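Local structure of protein HTP-2 (Caenorhabditis elegans, 4TZM) at residues A95-L105 against A205-F214. The protein is a HORMA domain protein of the meiotic chromosome axis that binds a closure-motif peptide of HTP-3, probably helping to assemble the axis. Numbering follows the deposited sequence.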
ATOM      1  N   ALA A  95       0.793 -11.139   4.013  1.00 48.45           N
ATOM      2  CA  ALA A  95       0.616 -11.281   5.455  1.00 50.86           C
ATOM      3  C   ALA A  95       0.139  -9.975   6.076  1.00 51.73           C
ATOM      4  O   ALA A  95      -0.761  -9.974   6.911  1.00 48.70           O
ATOM      5  CB  ALA A  95       1.913 -11.735   6.112  1.00 51.53           C
ATOM      6  N   ALA A  96       0.757  -8.869   5.672  1.00 52.50           N
ATOM      7  CA  ALA A  96       0.394  -7.556   6.193  1.00 51.07           C
ATOM      8  C   ALA A  96      -1.016  -7.185   5.748  1.00 49.43           C
ATOM      9  O   ALA A  96      -1.809  -6.658   6.531  1.00 48.62           O
ATOM     10  CB  ALA A  96       1.392  -6.510   5.738  1.00 44.82           C
ATOM     11  N   GLY A  97      -1.320  -7.478   4.487  1.00 47.79           N
ATOM     12  CA  GLY A  97      -2.657  -7.295   3.957  1.00 46.90           C
ATOM     13  C   GLY A  97      -3.715  -8.117   4.671  1.00 48.44           C
ATOM     14  O   GLY A  97      -4.832  -7.643   4.882  1.00 48.94           O
ATOM     15  N   ASP A  98      -3.381  -9.349   5.047  1.00 48.20           N
ATOM     16  CA  ASP A  98      -4.351 -10.204   5.731  1.00 47.81           C
ATOM     17  C   ASP A  98      -4.730  -9.621   7.085  1.00 47.07           C
ATOM     18  O   ASP A  98      -5.820  -9.873   7.597  1.00 47.91           O
ATOM     19  CB  ASP A  98      -3.810 -11.626   5.906  1.00 52.14           C
ATOM     20  CG  ASP A  98      -3.926 -12.456   4.638  1.00 59.19           C
ATOM     21  OD1 ASP A  98      -4.823 -12.175   3.816  1.00 61.06           O
ATOM     22  OD2 ASP A  98      -3.120 -13.395   4.463  1.00 66.32           O
ATOM     23  N   ALA A  99      -3.830  -8.829   7.655  1.00 49.02           N
ATOM     24  CA  ALA A  99      -4.076  -8.199   8.944  1.00 49.92           C
ATOM     25  C   ALA A  99      -5.110  -7.067   8.872  1.00 52.74           C
ATOM     26  O   ALA A  99      -5.571  -6.593   9.909  1.00 52.05           O
ATOM     27  CB  ALA A  99      -2.770  -7.680   9.525  1.00 46.22           C
ATOM     28  N   THR A 100      -5.483  -6.631   7.670  1.00 53.29           N
ATOM     29  CA  THR A 100      -6.534  -5.615   7.569  1.00 54.54           C
ATOM     30  C   THR A 100      -7.911  -6.253   7.730  1.00 58.84           C
ATOM     31  O   THR A 100      -8.879  -5.567   8.057  1.00 58.09           O
ATOM     32  CB  THR A 100      -6.499  -4.823   6.230  1.00 41.01           C
ATOM     33  OG1 THR A 100      -6.811  -5.688   5.131  1.00 43.21           O
ATOM     34  CG2 THR A 100      -5.144  -4.173   6.009  1.00 37.44           C
ATOM     35  N   LYS A 101      -8.000  -7.562   7.508  1.00 64.55           N
ATOM     36  CA  LYS A 101      -9.257  -8.276   7.723  1.00 71.24           C
ATOM     37  C   LYS A 101      -9.582  -8.321   9.206  1.00 72.52           C
ATOM     38  O   LYS A 101     -10.715  -8.061   9.616  1.00 75.53           O
ATOM     39  CB  LYS A 101      -9.191  -9.689   7.154  1.00 75.78           C
ATOM     40  CG  LYS A 101      -9.019  -9.710   5.656  1.00 81.60           C
ATOM     41  CD  LYS A 101      -9.123 -11.102   5.093  1.00 89.60           C
ATOM     42  CE  LYS A 101      -9.221 -11.034   3.587  1.00 93.98           C
ATOM     43  NZ  LYS A 101      -9.016 -12.363   2.953  1.00 99.38           N
ATOM     44  N   ASP A 102      -8.578  -8.649  10.008  1.00 71.16           N
ATOM     45  CA  ASP A 102      -8.725  -8.636  11.456  1.00 74.48           C
ATOM     46  C   ASP A 102      -8.857  -7.201  11.965  1.00 67.79           C
ATOM     47  O   ASP A 102      -9.430  -6.961  13.025  1.00 72.08           O
ATOM     48  CB  ASP A 102      -7.532  -9.324  12.123  1.00 84.32           C
ATOM     49  CG  ASP A 102      -7.290 -10.732  11.597  1.00 89.85           C
ATOM     50  OD1 ASP A 102      -7.557 -10.984  10.404  1.00 90.55           O
ATOM     51  OD2 ASP A 102      -6.822 -11.586  12.380  1.00 92.64           O
ATOM     52  N   GLY A 103      -8.320  -6.253  11.202  1.00 56.75           N
ATOM     53  CA  GLY A 103      -8.336  -4.852  11.583  1.00 49.89           C
ATOM     54  C   GLY A 103      -7.202  -4.481  12.522  1.00 51.18           C
ATOM     55  O   GLY A 103      -7.360  -3.609  13.377  1.00 52.37           O
ATOM     56  N   PHE A 104      -6.052  -5.126  12.350  1.00 52.29           N
ATOM     57  CA  PHE A 104      -4.954  -4.997  13.306  1.00 54.44           C
ATOM     58  C   PHE A 104      -3.774  -4.189  12.773  1.00 52.27           C
ATOM     59  O   PHE A 104      -2.867  -3.841  13.530  1.00 54.08           O
ATOM     60  CB  PHE A 104      -4.464  -6.383  13.733  1.00 58.20           C
ATOM     61  CG  PHE A 104      -5.470  -7.169  14.527  1.00 61.67           C
ATOM     62  CD1 PHE A 104      -6.539  -6.537  15.151  1.00 62.83           C
ATOM     63  CD2 PHE A 104      -5.343  -8.542  14.659  1.00 64.03           C
ATOM     64  CE1 PHE A 104      -7.464  -7.264  15.886  1.00 64.41           C
ATOM     65  CE2 PHE A 104      -6.263  -9.275  15.391  1.00 64.56           C
ATOM     66  CZ  PHE A 104      -7.324  -8.635  16.004  1.00 64.23           C
ATOM     67  N   LEU A 105      -3.786  -3.890  11.479  1.00 48.45           N
ATOM     68  CA  LEU A 105      -2.672  -3.181  10.853  1.00 47.38           C
ATOM     69  C   LEU A 105      -2.905  -1.672  10.800  1.00 44.90           C
ATOM     70  O   LEU A 105      -3.868  -1.210  10.191  1.00 44.65           O
ATOM     71  CB  LEU A 105      -2.428  -3.712   9.439  1.00 46.72           C
ATOM     72  CG  LEU A 105      -1.225  -3.084   8.737  1.00 46.43           C
ATOM     73  CD1 LEU A 105       0.063  -3.518   9.421  1.00 49.94           C
ATOM     74  CD2 LEU A 105      -1.209  -3.440   7.260  1.00 45.11           C
ATOM     75  N   ALA A 205      -5.038  -4.867  18.458  1.00 89.20           N
ATOM     76  CA  ALA A 205      -4.278  -6.085  18.199  1.00 86.83           C
ATOM     77  C   ALA A 205      -3.842  -6.779  19.486  1.00 88.91           C
ATOM     78  O   ALA A 205      -3.219  -6.161  20.350  1.00 92.62           O
ATOM     79  CB  ALA A 205      -3.065  -5.770  17.338  1.00 86.21           C
ATOM     80  N   PRO A 206      -4.174  -8.073  19.616  1.00 87.36           N
ATOM     81  CA  PRO A 206      -3.749  -8.879  20.766  1.00 88.75           C
ATOM     82  C   PRO A 206      -2.238  -9.079  20.777  1.00 89.29           C
ATOM     83  O   PRO A 206      -1.593  -8.923  19.739  1.00 83.93           O
ATOM     84  CB  PRO A 206      -4.469 -10.218  20.551  1.00 87.73           C
ATOM     85  CG  PRO A 206      -5.563  -9.928  19.568  1.00 85.69           C
ATOM     86  CD  PRO A 206      -5.032  -8.838  18.696  1.00 84.21           C
ATOM     87  N   SER A 207      -1.683  -9.426  21.934  1.00 94.91           N
ATOM     88  CA  SER A 207      -0.240  -9.604  22.056  1.00 97.55           C
ATOM     89  C   SER A 207       0.228 -10.899  21.396  1.00 95.71           C
ATOM     90  O   SER A 207       1.365 -10.986  20.930  1.00 93.26           O
ATOM     91  CB  SER A 207       0.178  -9.581  23.528  1.00104.68           C
ATOM     92  OG  SER A 207       0.045  -8.279  24.071  1.00108.06           O
ATOM     93  N   ASN A 208      -0.650 -11.897  21.348  1.00 98.06           N
ATOM     94  CA  ASN A 208      -0.299 -13.185  20.753  1.00 98.88           C
ATOM     95  C   ASN A 208      -0.441 -13.188  19.229  1.00 91.52           C
ATOM     96  O   ASN A 208       0.089 -14.070  18.551  1.00 92.77           O
ATOM     97  CB  ASN A 208      -1.146 -14.310  21.358  1.00104.06           C
ATOM     98  CG  ASN A 208      -2.613 -14.199  20.993  1.00105.64           C
ATOM     99  OD1 ASN A 208      -3.179 -13.109  20.979  1.00106.72           O
ATOM    100  ND2 ASN A 208      -3.234 -15.334  20.688  1.00105.97           N
ATOM    101  N   PHE A 209      -1.151 -12.200  18.694  1.00 84.09           N
ATOM    102  CA  PHE A 209      -1.284 -12.066  17.247  1.00 76.66           C
ATOM    103  C   PHE A 209      -0.030 -11.437  16.656  1.00 72.96           C
ATOM    104  O   PHE A 209       0.356 -10.334  17.034  1.00 69.69           O
ATOM    105  CB  PHE A 209      -2.511 -11.227  16.880  1.00 73.34           C
ATOM    106  CG  PHE A 209      -2.627 -10.943  15.405  1.00 70.17           C
ATOM    107  CD1 PHE A 209      -3.214 -11.865  14.554  1.00 69.10           C
ATOM    108  CD2 PHE A 209      -2.136  -9.758  14.869  1.00 64.26           C
ATOM    109  CE1 PHE A 209      -3.317 -11.611  13.194  1.00 64.16           C
ATOM    110  CE2 PHE A 209      -2.235  -9.498  13.510  1.00 59.76           C
ATOM    111  CZ  PHE A 209      -2.826 -10.426  12.671  1.00 60.11           C
ATOM    112  N   ARG A 210       0.603 -12.140  15.725  1.00 73.24           N
ATOM    113  CA  ARG A 210       1.784 -11.612  15.059  1.00 71.89           C
ATOM    114  C   ARG A 210       1.686 -11.852  13.563  1.00 63.87           C
ATOM    115  O   ARG A 210       1.264 -12.921  13.120  1.00 64.27           O
ATOM    116  CB  ARG A 210       3.058 -12.246  15.618  1.00 81.13           C
ATOM    117  CG  ARG A 210       4.338 -11.669  15.035  1.00 86.00           C
ATOM    118  CD  ARG A 210       5.567 -12.387  15.567  1.00 94.56           C
ATOM    119  NE  ARG A 210       5.581 -13.801  15.201  1.00 98.78           N
ATOM    120  CZ  ARG A 210       6.090 -14.273  14.067  1.00100.02           C
ATOM    121  NH1 ARG A 210       6.625 -13.443  13.180  1.00 98.08           N
ATOM    122  NH2 ARG A 210       6.062 -15.575  13.816  1.00101.69           N
ATOM    123  N   ILE A 211       2.068 -10.852  12.782  1.00 56.20           N
ATOM    124  CA  ILE A 211       2.018 -10.988  11.340  1.00 55.51           C
ATOM    125  C   ILE A 211       3.205 -11.827  10.867  1.00 61.92           C
ATOM    126  O   ILE A 211       4.350 -11.592  11.264  1.00 62.64           O
ATOM    127  CB  ILE A 211       1.986  -9.609  10.663  1.00 53.59           C
ATOM    128  CG1 ILE A 211       0.721  -8.864  11.111  1.00 50.15           C
ATOM    129  CG2 ILE A 211       2.016  -9.749   9.149  1.00 50.26           C
ATOM    130  CD1 ILE A 211       0.669  -7.416  10.708  1.00 49.73           C
ATOM    131  N   ASP A 212       2.910 -12.834  10.048  1.00 63.11           N
ATOM    132  CA  ASP A 212       3.928 -13.769   9.588  1.00 67.55           C
ATOM    133  C   ASP A 212       4.985 -13.054   8.756  1.00 67.13           C
ATOM    134  O   ASP A 212       4.668 -12.368   7.784  1.00 63.96           O
ATOM    135  CB  ASP A 212       3.295 -14.903   8.777  1.00 74.68           C
ATOM    136  CG  ASP A 212       4.195 -16.130   8.680  1.00 88.71           C
ATOM    137  OD1 ASP A 212       5.005 -16.354   9.607  1.00 93.32           O
ATOM    138  OD2 ASP A 212       4.092 -16.879   7.684  1.00 93.41           O
ATOM    139  N   GLY A 213       6.244 -13.212   9.150  1.00 67.79           N
ATOM    140  CA  GLY A 213       7.348 -12.614   8.425  1.00 68.11           C
ATOM    141  C   GLY A 213       7.897 -11.390   9.126  1.00 69.53           C
ATOM    142  O   GLY A 213       8.971 -10.898   8.788  1.00 72.57           O
ATOM    143  N   PHE A 214       7.154 -10.899  10.112  1.00 70.64           N
ATOM    144  CA  PHE A 214       7.541  -9.695  10.838  1.00 70.53           C
ATOM    145  C   PHE A 214       7.816 -10.000  12.307  1.00 74.86           C
ATOM    146  O   PHE A 214       6.892 -10.252  13.085  1.00 76.22           O
ATOM    147  CB  PHE A 214       6.450  -8.624  10.725  1.00 63.99           C
ATOM    148  CG  PHE A 214       6.230  -8.112   9.324  1.00 56.67           C
ATOM    149  CD1 PHE A 214       5.402  -8.790   8.440  1.00 52.70           C
ATOM    150  CD2 PHE A 214       6.832  -6.936   8.900  1.00 52.27           C
ATOM    151  CE1 PHE A 214       5.192  -8.311   7.155  1.00 49.05           C
ATOM    152  CE2 PHE A 214       6.626  -6.451   7.618  1.00 46.68           C
ATOM    153  CZ  PHE A 214       5.806  -7.139   6.745  1.00 44.93           C
TER
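Phe104 and Phe209 form a T-shaped aromatic pair. The edge of Phe104 points at the face of Phe209, with centroids 4.8 Å apart and planes at 72°. CD2 of Phe104 sits over the centre of the Phe209 ring, 3.4 Å from its CD2. Phe209 reaches this place because its CG is anti to the backbone N (chi1 174°), which turns the ring toward the helix end.

Two CH-pi contacts cover one face of Phe104. Ala205 CA lies 4.0 Å from the ring centroid, and Pro206 CD lies 3.8 Å from it. Asp102 CB, from the same segment, lies over the rim of the opposite face. The Asp102 carboxylate also approaches Phe209, with OD2 3.6 Å from CE1.

The remaining packing is apolar and mostly aliphatic. Ile211 lays its two branches along the helix. Its CG2 meets Ala95 CB at 3.6 Å, and its CD1 meets Ala99 CB at 3.6 Å. Leu105 follows the helix, but its side chain reaches back alongside it, and its CD1 touches Ile211 CD1. Ala99 CB lies near the edge of the Phe209 ring.

The contact joins the end of helix 84-102 to the loop between strands 193-201 and 214-217 of the HORMA domain. A Schellman motif with Gly103 at C-prime ends the helix, and its Phe104 N to Ala99 O bond measures 2.9 Å. A type II turn from Ile211 to Phe214 leads into strand 214-217. Phe214 pairs with the bound peptide in an antiparallel ladder, and Phe209 O accepts a hydrogen bond from a basic side chain of that peptide.

No hydrogen bond joins 95-105 to 205-214. Between these two segments the contact thus rests on aromatic and aliphatic packing, while backbone groups of Phe209 and Phe214 engage the HTP-3 motif.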